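Local coordinates for probable zinc protease PqqL (PDB 6OFS), which probably acts in the periplasm as a zinc-dependent endopeptidase of the M16 family, binding one zinc ion per subunit, at residues Asn720-Val725 with Thr897-Leu902; Ala733-Trp738 with Leu797-Gln802; Val768-Gln773 with Leu810-Glu815. All coordinates share one frame; numbering follows the deposited sequence.

Contact 1 (Asn720-Val725 with Thr897-Leu902); sequences NASVTV and TYTGVL
Four backbone hydrogen bonds and one to a side chain hold Asn720-Val725 beside Thr897-Leu902, two strands running 8° from parallel with axes 4.6 Å apart. In the backbone ladder Thr899 N gives to Ala721 O at 2.8 Å in an almost straight bond. Thr899 O then takes Val723 N, Val723 O takes Val901 N at 2.9 Å, and Val901 O takes Val725 N. Val723, Thr899 and Val901 each bond the other strand through both N and O, the alternating pattern of a parallel pair.

Ahead of the first bridge, the Asn720 side chain continues the ladder: OD1 accepts Thr897 N at 3.0 Å. The donor stands above the amide plane, 63° out of it, so the approach misses the lone-pair directions, and the same OD1 also receives Asn896 ND2. With CG beside the backbone N (chi1 -76°), the carboxamide swings across to the neighbouring strand.

Packing is lighter. Thr724 and Val901 lie alongside each other and point the same way, CG2 meeting CB at 4.0 Å. On the other face the CD1 branch of Leu902 reaches back to Val725, 3.4 Å from its O and 3.8 Å from its CG1. The CB of Ala721 and the branches of Val723 share this face with the Tyr898 ring, whose OH is bonded to Ala717 O.

Strand 721-728 is an outermost strand of a five-stranded mixed sheet, and strand 896-904 bonds strand 733-742 along its other side. Helix 629-641 touches Ala721, Val723 and Val725, while helix 806-823 meets Thr899 and Val901 on the opposite face.

Contact 2 (Ala733-Trp738 with Leu797-Gln802); sequences AQVSQW and LAFTCQ
Ala733-Trp738 and Leu797-Gln802 are joined by six backbone hydrogen bonds in three reciprocal pairs: Ala733 with Cys801, Val735 with Phe799, and Gln737 with Leu797. The strand axes lie 4.8 Å apart at 166°, an antiparallel arrangement. Within the middle pair, Val735 N reaches Phe799 O at 2.8 Å and Phe799 N returns to Val735 O at 3.0 Å. Thr800 CA also faces Ala733 O in a CA-H...O contact.

Aromatic packing centres on Phe799. Its CG sits between the backbone N and carbonyl carbon (chi1 68°), which leans the ring toward Val735. Val735 CB stands over one ring face, offset toward the rim, 3.8 Å from the centroid and 18° off the normal, a CH-pi contact; CG1 sits near CE2 and CG2 near CE1, on the two sides of CZ.

Apolar contacts flank it. Ala733 CB meets Cys801 SG at 4.0 Å, and on the reverse face Gln734 CG lies alongside Thr800 CG2 at 3.8 Å.

Polar ends turn to partners beyond the strands: Gln737 NE2 to Asn814 OD1, and Thr800 OG1 to Ser779 OG. The chemistry therefore implies a two-sided sheet, its Val735-Phe799 face mainly apolar and buried against helix 806-823, its Gln734-Thr800 face more polar and partly exposed.

Contact 3 (Val768-Gln773 with Leu810-Glu815); sequences VNIREQ and LTLANE
Ile770 and Leu812 make the main apolar contact between Val768-Gln773, the end region of one helix, and Leu810-Glu815 of another. The closest pair of CA atoms belongs to Ile770 and Ala813, 6.7 Å apart. Ile770 carries CG1 beside its backbone N (chi1 -50°), and the chain ends in a CD1 methyl aimed at the second helix. That methyl lies 3.8 Å from Leu812 CG, 4.0 Å from Ala813 CB and 3.6 Å from Ala813 N, so it packs against the helix backbone as well as the side chains. Ile770 also touches Leu809, and Ala813 touches Leu797 of strand 792-801.

Contacts between apolar and polar atoms form a second group. Leu812 CD2 comes within 3.7 Å of Asn769 O, and the Gln773 and Leu812 side chains meet from opposite directions.

Hydrogen bonds stay within each element or its surroundings, and none crosses the contact: Asn814 N bonds Leu810 O in ordinary helical fashion, and Asn769 ND2 bonds Asp765 O.

The buried area is small, 179 Å², and comes chiefly from Ile770 and Leu812. This is plain helix-helix packing: the end region of helix 749-771 meets helix 806-823 beside the five-stranded mixed sheet, in a region matching the M16 inactive-domain family.

Overall arrangement
The three contacts belong to one alpha/beta unit near the C-terminal end of the chain. Contacts 1 and 2, with centres about 10 Å apart, share a sheet: strand 896-904 of contact 1 neighbours strand 733-742 of contact 2, joined by Leu902 N to Gln734 O and Tyr898 O to Trp738 N, both 2.8 Å. Contact 3 lies on the helical layer, its centre about 11 Å from that of contact 2 and 18 Å from that of contact 1. Phe799 CZ reaches Leu810 N at 3.6 Å. Along the chain, contact 1 encloses the other two, whose segments alternate. All three lie away from the zinc site of His54 and His58.

Contact 1 (Asn720-Val725 with Thr897-Leu902)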
ATOM      1  N   ASN A 720       7.587 -45.930 -16.548  1.00 58.07           N
ATOM      2  CA  ASN A 720       8.481 -46.097 -15.406  1.00 57.80           C
ATOM      3  C   ASN A 720       9.806 -45.423 -15.689  1.00 63.36           C
ATOM      4  O   ASN A 720      10.194 -45.289 -16.855  1.00 63.34           O
ATOM      5  CB  ASN A 720       8.762 -47.579 -15.199  1.00 54.90           C
ATOM      6  CG  ASN A 720       7.658 -48.369 -14.562  1.00 62.60           C
ATOM      7  OD1 ASN A 720       6.510 -47.926 -14.443  1.00 61.72           O
ATOM      8  ND2 ASN A 720       7.987 -49.575 -14.148  1.00 44.42           N
ATOM      9  N   ALA A 721      10.520 -45.033 -14.626  1.00 60.70           N
ATOM     10  CA  ALA A 721      11.848 -44.433 -14.748  1.00 60.22           C
ATOM     11  C   ALA A 721      12.739 -44.858 -13.594  1.00 63.98           C
ATOM     12  O   ALA A 721      12.270 -44.971 -12.470  1.00 62.82           O
ATOM     13  CB  ALA A 721      11.750 -42.922 -14.822  1.00 60.52           C
ATOM     14  N   SER A 722      14.004 -45.157 -13.892  1.00 62.16           N
ATOM     15  CA  SER A 722      15.010 -45.559 -12.918  1.00 63.08           C
ATOM     16  C   SER A 722      16.198 -44.648 -13.145  1.00 70.32           C
ATOM     17  O   SER A 722      17.076 -44.937 -13.962  1.00 71.95           O
ATOM     18  CB  SER A 722      15.372 -47.028 -13.084  1.00 67.25           C
ATOM     19  OG  SER A 722      14.220 -47.820 -12.847  1.00 80.71           O
ATOM     20  N   VAL A 723      16.169 -43.491 -12.467  1.00 66.06           N
ATOM     21  CA  VAL A 723      17.154 -42.427 -12.587  1.00 65.42           C
ATOM     22  C   VAL A 723      18.259 -42.545 -11.541  1.00 69.27           C
ATOM     23  O   VAL A 723      18.001 -42.940 -10.402  1.00 68.45           O
ATOM     24  CB  VAL A 723      16.454 -41.048 -12.513  1.00 69.19           C
ATOM     25  CG1 VAL A 723      17.370 -39.922 -12.987  1.00 69.16           C
ATOM     26  CG2 VAL A 723      15.144 -41.042 -13.299  1.00 68.60           C
ATOM     27  N   THR A 724      19.494 -42.197 -11.948  1.00 66.71           N
ATOM     28  CA  THR A 724      20.690 -42.134 -11.106  1.00 66.84           C
ATOM     29  C   THR A 724      21.342 -40.787 -11.351  1.00 70.86           C
ATOM     30  O   THR A 724      21.605 -40.424 -12.497  1.00 70.60           O
ATOM     31  CB  THR A 724      21.675 -43.293 -11.355  1.00 73.82           C
ATOM     32  OG1 THR A 724      22.054 -43.309 -12.729  1.00 76.79           O
ATOM     33  CG2 THR A 724      21.140 -44.656 -10.898  1.00 67.96           C
ATOM     34  N   VAL A 725      21.566 -40.031 -10.281  1.00 68.03           N
ATOM     35  CA  VAL A 725      22.183 -38.701 -10.346  1.00 67.50           C
ATOM     36  C   VAL A 725      23.439 -38.689  -9.470  1.00 71.57           C
ATOM     37  O   VAL A 725      23.355 -38.982  -8.280  1.00 70.83           O
ATOM     38  CB  VAL A 725      21.170 -37.584  -9.943  1.00 70.77           C
ATOM     39  CG1 VAL A 725      21.843 -36.223  -9.848  1.00 70.65           C
ATOM     40  CG2 VAL A 725      19.991 -37.524 -10.905  1.00 70.20           C
ATOM     41  N   THR A 897       6.281 -47.756 -11.427  1.00 53.37           N
ATOM     42  CA  THR A 897       7.332 -47.665 -10.412  1.00 52.79           C
ATOM     43  C   THR A 897       8.376 -46.628 -10.844  1.00 55.36           C
ATOM     44  O   THR A 897       8.926 -46.728 -11.944  1.00 55.72           O
ATOM     45  CB  THR A 897       7.968 -49.017 -10.018  1.00 63.45           C
ATOM     46  OG1 THR A 897       8.821 -49.475 -11.063  1.00 72.52           O
ATOM     47  CG2 THR A 897       6.954 -50.084  -9.619  1.00 58.78           C
ATOM     48  N   TYR A 898       8.623 -45.623  -9.997  1.00 50.20           N
ATOM     49  CA  TYR A 898       9.626 -44.594 -10.273  1.00 49.93           C
ATOM     50  C   TYR A 898      10.741 -44.689  -9.227  1.00 54.18           C
ATOM     51  O   TYR A 898      10.476 -44.683  -8.014  1.00 53.75           O
ATOM     52  CB  TYR A 898       9.020 -43.184 -10.359  1.00 51.20           C
ATOM     53  CG  TYR A 898       7.666 -43.123 -11.039  1.00 53.73           C
ATOM     54  CD1 TYR A 898       7.562 -43.009 -12.425  1.00 54.71           C
ATOM     55  CD2 TYR A 898       6.488 -43.162 -10.296  1.00 55.52           C
ATOM     56  CE1 TYR A 898       6.316 -42.960 -13.052  1.00 55.05           C
ATOM     57  CE2 TYR A 898       5.240 -43.076 -10.910  1.00 56.56           C
ATOM     58  CZ  TYR A 898       5.159 -42.962 -12.287  1.00 61.10           C
ATOM     59  OH  TYR A 898       3.918 -42.901 -12.866  1.00 60.23           O
ATOM     60  N   THR A 899      11.982 -44.853  -9.708  1.00 50.08           N
ATOM     61  CA  THR A 899      13.153 -45.032  -8.865  1.00 49.93           C
ATOM     62  C   THR A 899      14.161 -43.926  -9.089  1.00 55.74           C
ATOM     63  O   THR A 899      14.418 -43.534 -10.229  1.00 56.27           O
ATOM     64  CB  THR A 899      13.716 -46.437  -9.039  1.00 49.55           C
ATOM     65  OG1 THR A 899      12.617 -47.347  -8.926  1.00 46.70           O
ATOM     66  CG2 THR A 899      14.781 -46.783  -7.982  1.00 45.14           C
ATOM     67  N   GLY A 900      14.691 -43.420  -7.985  1.00 52.15           N
ATOM     68  CA  GLY A 900      15.665 -42.345  -7.985  1.00 52.27           C
ATOM     69  C   GLY A 900      16.782 -42.618  -7.017  1.00 58.30           C
ATOM     70  O   GLY A 900      16.543 -42.932  -5.848  1.00 59.29           O
ATOM     71  N   VAL A 901      18.012 -42.508  -7.509  1.00 54.55           N
ATOM     72  CA  VAL A 901      19.214 -42.732  -6.719  1.00 53.65           C
ATOM     73  C   VAL A 901      20.096 -41.496  -6.815  1.00 56.01           C
ATOM     74  O   VAL A 901      20.469 -41.090  -7.922  1.00 54.29           O
ATOM     75  CB  VAL A 901      19.949 -44.021  -7.182  1.00 57.89           C
ATOM     76  CG1 VAL A 901      21.236 -44.216  -6.415  1.00 58.05           C
ATOM     77  CG2 VAL A 901      19.058 -45.255  -7.032  1.00 57.94           C
ATOM     78  N   LEU A 902      20.395 -40.873  -5.660  1.00 53.31           N
ATOM     79  CA  LEU A 902      21.297 -39.719  -5.601  1.00 53.15           C
ATOM     80  C   LEU A 902      22.603 -40.236  -5.045  1.00 58.00           C
ATOM     81  O   LEU A 902      22.646 -40.733  -3.920  1.00 56.96           O
ATOM     82  CB  LEU A 902      20.741 -38.517  -4.799  1.00 52.62           C
ATOM     83  CG  LEU A 902      21.637 -37.256  -4.683  1.00 56.25           C
ATOM     84  CD1 LEU A 902      22.076 -36.724  -6.052  1.00 56.49           C
ATOM     85  CD2 LEU A 902      20.929 -36.154  -3.941  1.00 56.35           C
TER

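Contact 2 (Ala733-Trp738 with Leu797-Gln802)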
ATOM      1  N   ALA A 733      24.456 -42.116  -0.065  1.00 60.43           N
ATOM      2  CA  ALA A 733      23.587 -42.465  -1.186  1.00 58.91           C
ATOM      3  C   ALA A 733      22.151 -42.306  -0.677  1.00 62.07           C
ATOM      4  O   ALA A 733      21.819 -42.807   0.398  1.00 62.69           O
ATOM      5  CB  ALA A 733      23.832 -43.901  -1.628  1.00 59.27           C
ATOM      6  N   GLN A 734      21.325 -41.573  -1.417  1.00 57.34           N
ATOM      7  CA  GLN A 734      19.919 -41.360  -1.081  1.00 56.83           C
ATOM      8  C   GLN A 734      19.082 -42.086  -2.149  1.00 58.25           C
ATOM      9  O   GLN A 734      19.195 -41.769  -3.329  1.00 57.05           O
ATOM     10  CB  GLN A 734      19.614 -39.846  -1.019  1.00 58.30           C
ATOM     11  CG  GLN A 734      18.306 -39.476  -0.308  1.00 82.00           C
ATOM     12  CD  GLN A 734      18.109 -37.972  -0.173  1.00 97.90           C
ATOM     13  OE1 GLN A 734      18.933 -37.250   0.421  1.00 91.81           O
ATOM     14  NE2 GLN A 734      16.998 -37.469  -0.714  1.00 80.24           N
ATOM     15  N   VAL A 735      18.297 -43.097  -1.740  1.00 54.50           N
ATOM     16  CA  VAL A 735      17.449 -43.903  -2.634  1.00 53.36           C
ATOM     17  C   VAL A 735      15.958 -43.660  -2.370  1.00 56.56           C
ATOM     18  O   VAL A 735      15.503 -43.775  -1.232  1.00 56.89           O
ATOM     19  CB  VAL A 735      17.802 -45.421  -2.593  1.00 56.73           C
ATOM     20  CG1 VAL A 735      16.857 -46.242  -3.467  1.00 55.91           C
ATOM     21  CG2 VAL A 735      19.248 -45.666  -3.009  1.00 56.76           C
ATOM     22  N   SER A 736      15.199 -43.373  -3.437  1.00 51.71           N
ATOM     23  CA  SER A 736      13.752 -43.186  -3.374  1.00 51.01           C
ATOM     24  C   SER A 736      13.045 -44.086  -4.395  1.00 54.53           C
ATOM     25  O   SER A 736      13.426 -44.102  -5.572  1.00 54.74           O
ATOM     26  CB  SER A 736      13.381 -41.724  -3.615  1.00 52.18           C
ATOM     27  OG  SER A 736      13.986 -40.890  -2.646  1.00 59.04           O
ATOM     28  N   GLN A 737      12.026 -44.838  -3.941  1.00 49.05           N
ATOM     29  CA  GLN A 737      11.229 -45.691  -4.823  1.00 47.78           C
ATOM     30  C   GLN A 737       9.748 -45.430  -4.587  1.00 51.53           C
ATOM     31  O   GLN A 737       9.265 -45.522  -3.460  1.00 51.94           O
ATOM     32  CB  GLN A 737      11.577 -47.182  -4.661  1.00 48.96           C
ATOM     33  CG  GLN A 737      10.817 -48.094  -5.635  1.00 50.79           C
ATOM     34  CD  GLN A 737      11.078 -49.556  -5.389  1.00 60.75           C
ATOM     35  OE1 GLN A 737      11.898 -50.189  -6.069  1.00 57.11           O
ATOM     36  NE2 GLN A 737      10.381 -50.129  -4.408  1.00 42.92           N
ATOM     37  N   TRP A 738       9.053 -45.042  -5.646  1.00 48.47           N
ATOM     38  CA  TRP A 738       7.617 -44.776  -5.635  1.00 48.36           C
ATOM     39  C   TRP A 738       6.932 -45.846  -6.437  1.00 51.50           C
ATOM     40  O   TRP A 738       7.335 -46.145  -7.557  1.00 50.67           O
ATOM     41  CB  TRP A 738       7.282 -43.424  -6.266  1.00 47.00           C
ATOM     42  CG  TRP A 738       7.452 -42.239  -5.369  1.00 48.15           C
ATOM     43  CD1 TRP A 738       6.493 -41.657  -4.589  1.00 51.06           C
ATOM     44  CD2 TRP A 738       8.597 -41.385  -5.306  1.00 48.05           C
ATOM     45  NE1 TRP A 738       6.985 -40.509  -4.014  1.00 50.47           N
ATOM     46  CE2 TRP A 738       8.277 -40.318  -4.436  1.00 52.18           C
ATOM     47  CE3 TRP A 738       9.862 -41.402  -5.921  1.00 49.56           C
ATOM     48  CZ2 TRP A 738       9.203 -39.313  -4.112  1.00 51.63           C
ATOM     49  CZ3 TRP A 738      10.770 -40.396  -5.615  1.00 51.32           C
ATOM     50  CH2 TRP A 738      10.441 -39.371  -4.715  1.00 51.92           C
ATOM     51  N   LEU A 797       9.094 -45.593  -0.637  1.00 47.12           N
ATOM     52  CA  LEU A 797      10.110 -46.312   0.125  1.00 48.57           C
ATOM     53  C   LEU A 797      11.393 -45.471   0.014  1.00 52.35           C
ATOM     54  O   LEU A 797      11.942 -45.306  -1.085  1.00 53.54           O
ATOM     55  CB  LEU A 797      10.317 -47.739  -0.428  1.00 49.45           C
ATOM     56  CG  LEU A 797      11.645 -48.444  -0.055  1.00 56.03           C
ATOM     57  CD1 LEU A 797      11.618 -49.021   1.368  1.00 56.68           C
ATOM     58  CD2 LEU A 797      11.996 -49.508  -1.072  1.00 60.25           C
ATOM     59  N   ALA A 798      11.817 -44.872   1.119  1.00 47.52           N
ATOM     60  CA  ALA A 798      13.023 -44.041   1.100  1.00 47.53           C
ATOM     61  C   ALA A 798      14.099 -44.566   2.049  1.00 53.35           C
ATOM     62  O   ALA A 798      13.777 -45.111   3.094  1.00 53.84           O
ATOM     63  CB  ALA A 798      12.685 -42.596   1.431  1.00 47.62           C
ATOM     64  N   PHE A 799      15.371 -44.432   1.673  1.00 50.64           N
ATOM     65  CA  PHE A 799      16.482 -44.811   2.537  1.00 51.73           C
ATOM     66  C   PHE A 799      17.757 -44.111   2.124  1.00 56.15           C
ATOM     67  O   PHE A 799      17.894 -43.696   0.975  1.00 54.33           O
ATOM     68  CB  PHE A 799      16.665 -46.348   2.687  1.00 53.95           C
ATOM     69  CG  PHE A 799      17.114 -47.128   1.473  1.00 55.45           C
ATOM     70  CD1 PHE A 799      18.467 -47.342   1.224  1.00 57.92           C
ATOM     71  CD2 PHE A 799      16.184 -47.694   0.606  1.00 56.92           C
ATOM     72  CE1 PHE A 799      18.882 -48.062   0.100  1.00 58.35           C
ATOM     73  CE2 PHE A 799      16.603 -48.423  -0.515  1.00 59.03           C
ATOM     74  CZ  PHE A 799      17.948 -48.594  -0.763  1.00 57.07           C
ATOM     75  N   THR A 800      18.659 -43.922   3.092  1.00 54.90           N
ATOM     76  CA  THR A 800      19.989 -43.355   2.882  1.00 55.49           C
ATOM     77  C   THR A 800      20.935 -44.428   3.369  1.00 61.69           C
ATOM     78  O   THR A 800      20.689 -45.041   4.415  1.00 61.37           O
ATOM     79  CB  THR A 800      20.195 -42.012   3.602  1.00 64.84           C
ATOM     80  OG1 THR A 800      19.934 -42.171   4.994  1.00 69.76           O
ATOM     81  CG2 THR A 800      19.347 -40.886   3.025  1.00 60.59           C
ATOM     82  N   CYS A 801      21.992 -44.691   2.604  1.00 59.60           N
ATOM     83  CA  CYS A 801      22.949 -45.755   2.923  1.00 59.85           C
ATOM     84  C   CYS A 801      24.337 -45.382   2.411  1.00 64.63           C
ATOM     85  O   CYS A 801      24.527 -44.303   1.845  1.00 62.69           O
ATOM     86  CB  CYS A 801      22.474 -47.054   2.280  1.00 59.81           C
ATOM     87  SG  CYS A 801      22.488 -47.016   0.465  1.00 63.02           S
ATOM     88  N   GLN A 802      25.279 -46.323   2.552  1.00 64.22           N
ATOM     89  CA  GLN A 802      26.639 -46.228   2.033  1.00 65.52           C
ATOM     90  C   GLN A 802      26.510 -46.475   0.515  1.00 69.20           C
ATOM     91  O   GLN A 802      25.779 -47.394   0.132  1.00 68.98           O
ATOM     92  CB  GLN A 802      27.525 -47.315   2.680  1.00 67.80           C
ATOM     93  CG  GLN A 802      29.020 -47.023   2.614  1.00 86.68           C
ATOM     94  CD  GLN A 802      29.869 -48.241   2.895  1.00116.21           C
ATOM     95  OE1 GLN A 802      29.487 -49.163   3.638  1.00112.46           O
ATOM     96  NE2 GLN A 802      31.057 -48.269   2.309  1.00112.19           N
TER

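Contact 3 (Val768-Gln773 with Leu810-Glu815)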
ATOM      1  N   VAL A 768      13.787 -53.226  10.900  1.00 73.30           N
ATOM      2  CA  VAL A 768      14.542 -54.370  11.437  1.00 74.00           C
ATOM      3  C   VAL A 768      15.501 -54.993  10.389  1.00 77.26           C
ATOM      4  O   VAL A 768      16.625 -55.360  10.743  1.00 76.43           O
ATOM      5  CB  VAL A 768      13.648 -55.458  12.133  1.00 78.48           C
ATOM      6  CG1 VAL A 768      12.837 -54.866  13.285  1.00 78.59           C
ATOM      7  CG2 VAL A 768      12.729 -56.185  11.155  1.00 78.01           C
ATOM      8  N   ASN A 769      15.058 -55.088   9.115  1.00 73.57           N
ATOM      9  CA  ASN A 769      15.810 -55.713   8.029  1.00 73.44           C
ATOM     10  C   ASN A 769      16.761 -54.807   7.250  1.00 78.08           C
ATOM     11  O   ASN A 769      17.743 -55.315   6.702  1.00 77.70           O
ATOM     12  CB  ASN A 769      14.856 -56.392   7.050  1.00 73.90           C
ATOM     13  CG  ASN A 769      14.516 -57.804   7.412  1.00 98.69           C
ATOM     14  OD1 ASN A 769      15.346 -58.714   7.289  1.00 95.12           O
ATOM     15  ND2 ASN A 769      13.288 -58.018   7.863  1.00 89.74           N
ATOM     16  N   ILE A 770      16.458 -53.501   7.130  1.00 74.69           N
ATOM     17  CA  ILE A 770      17.297 -52.610   6.316  1.00 74.19           C
ATOM     18  C   ILE A 770      18.218 -51.747   7.180  1.00 79.75           C
ATOM     19  O   ILE A 770      19.385 -51.572   6.826  1.00 78.66           O
ATOM     20  CB  ILE A 770      16.431 -51.779   5.303  1.00 76.19           C
ATOM     21  CG1 ILE A 770      15.444 -52.672   4.482  1.00 75.82           C
ATOM     22  CG2 ILE A 770      17.255 -50.879   4.388  1.00 75.94           C
ATOM     23  CD1 ILE A 770      16.053 -53.868   3.678  1.00 78.18           C
ATOM     24  N   ARG A 771      17.711 -51.223   8.306  1.00 78.79           N
ATOM     25  CA  ARG A 771      18.501 -50.363   9.182  1.00 80.14           C
ATOM     26  C   ARG A 771      19.283 -51.148  10.242  1.00 88.49           C
ATOM     27  O   ARG A 771      20.509 -51.026  10.297  1.00 88.23           O
ATOM     28  CB  ARG A 771      17.631 -49.261   9.808  1.00 79.07           C
ATOM     29  CG  ARG A 771      18.415 -48.253  10.626  1.00 87.71           C
ATOM     30  CD  ARG A 771      17.542 -47.656  11.699  1.00101.34           C
ATOM     31  NE  ARG A 771      17.245 -46.256  11.409  1.00117.85           N
ATOM     32  CZ  ARG A 771      17.536 -45.242  12.218  1.00133.84           C
ATOM     33  NH1 ARG A 771      17.237 -43.998  11.868  1.00118.81           N
ATOM     34  NH2 ARG A 771      18.130 -45.464  13.387  1.00120.88           N
ATOM     35  N   GLU A 772      18.579 -51.943  11.072  1.00 88.50           N
ATOM     36  CA  GLU A 772      19.173 -52.720  12.167  1.00 90.61           C
ATOM     37  C   GLU A 772      20.143 -53.824  11.700  1.00 97.87           C
ATOM     38  O   GLU A 772      21.023 -54.212  12.473  1.00 98.59           O
ATOM     39  CB  GLU A 772      18.100 -53.286  13.120  1.00 92.62           C
ATOM     40  CG  GLU A 772      16.996 -52.318  13.560  1.00104.59           C
ATOM     41  CD  GLU A 772      17.320 -50.931  14.101  1.00126.87           C
ATOM     42  OE1 GLU A 772      18.469 -50.686  14.539  1.00128.42           O
ATOM     43  OE2 GLU A 772      16.396 -50.086  14.106  1.00116.76           O
ATOM     44  N   GLN A 773      20.001 -54.312  10.448  1.00 96.07           N
ATOM     45  CA  GLN A 773      20.900 -55.313   9.865  1.00 96.59           C
ATOM     46  C   GLN A 773      22.270 -54.661   9.646  1.00101.74           C
ATOM     47  O   GLN A 773      22.335 -53.552   9.105  1.00100.95           O
ATOM     48  CB  GLN A 773      20.354 -55.834   8.529  1.00 97.39           C
ATOM     49  CG  GLN A 773      19.896 -57.295   8.566  1.00111.60           C
ATOM     50  CD  GLN A 773      19.491 -57.834   7.205  1.00127.68           C
ATOM     51  OE1 GLN A 773      18.387 -58.371   7.023  1.00119.84           O
ATOM     52  NE2 GLN A 773      20.367 -57.705   6.211  1.00120.25           N
ATOM     53  N   LEU A 810      18.213 -51.986  -1.854  1.00 57.38           N
ATOM     54  CA  LEU A 810      16.950 -51.808  -2.577  1.00 56.61           C
ATOM     55  C   LEU A 810      16.336 -53.182  -2.910  1.00 60.80           C
ATOM     56  O   LEU A 810      15.126 -53.359  -2.771  1.00 60.11           O
ATOM     57  CB  LEU A 810      17.149 -50.983  -3.855  1.00 56.06           C
ATOM     58  CG  LEU A 810      15.912 -50.770  -4.750  1.00 59.90           C
ATOM     59  CD1 LEU A 810      14.727 -50.156  -3.976  1.00 59.82           C
ATOM     60  CD2 LEU A 810      16.255 -49.882  -5.909  1.00 60.98           C
ATOM     61  N   THR A 811      17.185 -54.143  -3.321  1.00 57.97           N
ATOM     62  CA  THR A 811      16.808 -55.521  -3.636  1.00 58.44           C
ATOM     63  C   THR A 811      16.210 -56.191  -2.380  1.00 62.11           C
ATOM     64  O   THR A 811      15.149 -56.825  -2.460  1.00 62.72           O
ATOM     65  CB  THR A 811      18.035 -56.281  -4.200  1.00 66.23           C
ATOM     66  OG1 THR A 811      18.512 -55.615  -5.377  1.00 62.34           O
ATOM     67  CG2 THR A 811      17.737 -57.759  -4.493  1.00 61.22           C
ATOM     68  N   LEU A 812      16.885 -56.025  -1.231  1.00 56.90           N
ATOM     69  CA  LEU A 812      16.429 -56.577   0.032  1.00 56.17           C
ATOM     70  C   LEU A 812      15.146 -55.893   0.529  1.00 56.76           C
ATOM     71  O   LEU A 812      14.303 -56.568   1.115  1.00 54.35           O
ATOM     72  CB  LEU A 812      17.549 -56.562   1.098  1.00 56.95           C
ATOM     73  CG  LEU A 812      17.238 -57.311   2.436  1.00 62.62           C
ATOM     74  CD1 LEU A 812      17.055 -58.820   2.236  1.00 62.40           C
ATOM     75  CD2 LEU A 812      18.292 -57.041   3.475  1.00 65.42           C
ATOM     76  N   ALA A 813      14.985 -54.574   0.270  1.00 53.93           N
ATOM     77  CA  ALA A 813      13.788 -53.832   0.685  1.00 54.45           C
ATOM     78  C   ALA A 813      12.561 -54.264  -0.112  1.00 59.75           C
ATOM     79  O   ALA A 813      11.464 -54.333   0.441  1.00 59.13           O
ATOM     80  CB  ALA A 813      14.009 -52.335   0.561  1.00 54.81           C
ATOM     81  N   ASN A 814      12.758 -54.600  -1.395  1.00 57.80           N
ATOM     82  CA  ASN A 814      11.683 -55.068  -2.263  1.00 58.23           C
ATOM     83  C   ASN A 814      11.273 -56.470  -1.893  1.00 64.73           C
ATOM     84  O   ASN A 814      10.078 -56.755  -1.899  1.00 64.53           O
ATOM     85  CB  ASN A 814      12.074 -54.985  -3.741  1.00 56.37           C
ATOM     86  CG  ASN A 814      12.114 -53.585  -4.276  1.00 70.03           C
ATOM     87  OD1 ASN A 814      11.188 -52.797  -4.079  1.00 55.09           O
ATOM     88  ND2 ASN A 814      13.190 -53.242  -4.977  1.00 69.66           N
ATOM     89  N   GLU A 815      12.246 -57.346  -1.544  1.00 63.40           N
ATOM     90  CA  GLU A 815      11.911 -58.726  -1.164  1.00 64.09           C
ATOM     91  C   GLU A 815      11.213 -58.772   0.201  1.00 70.05           C
ATOM     92  O   GLU A 815      10.338 -59.617   0.399  1.00 70.78           O
ATOM     93  CB  GLU A 815      13.109 -59.694  -1.272  1.00 65.40           C
ATOM     94  CG  GLU A 815      14.200 -59.505  -0.239  1.00 80.54           C
ATOM     95  CD  GLU A 815      15.294 -60.555  -0.240  1.00111.11           C
ATOM     96  OE1 GLU A 815      15.341 -61.363   0.718  1.00105.20           O
ATOM     97  OE2 GLU A 815      16.116 -60.557  -1.186  1.00107.08           O
TER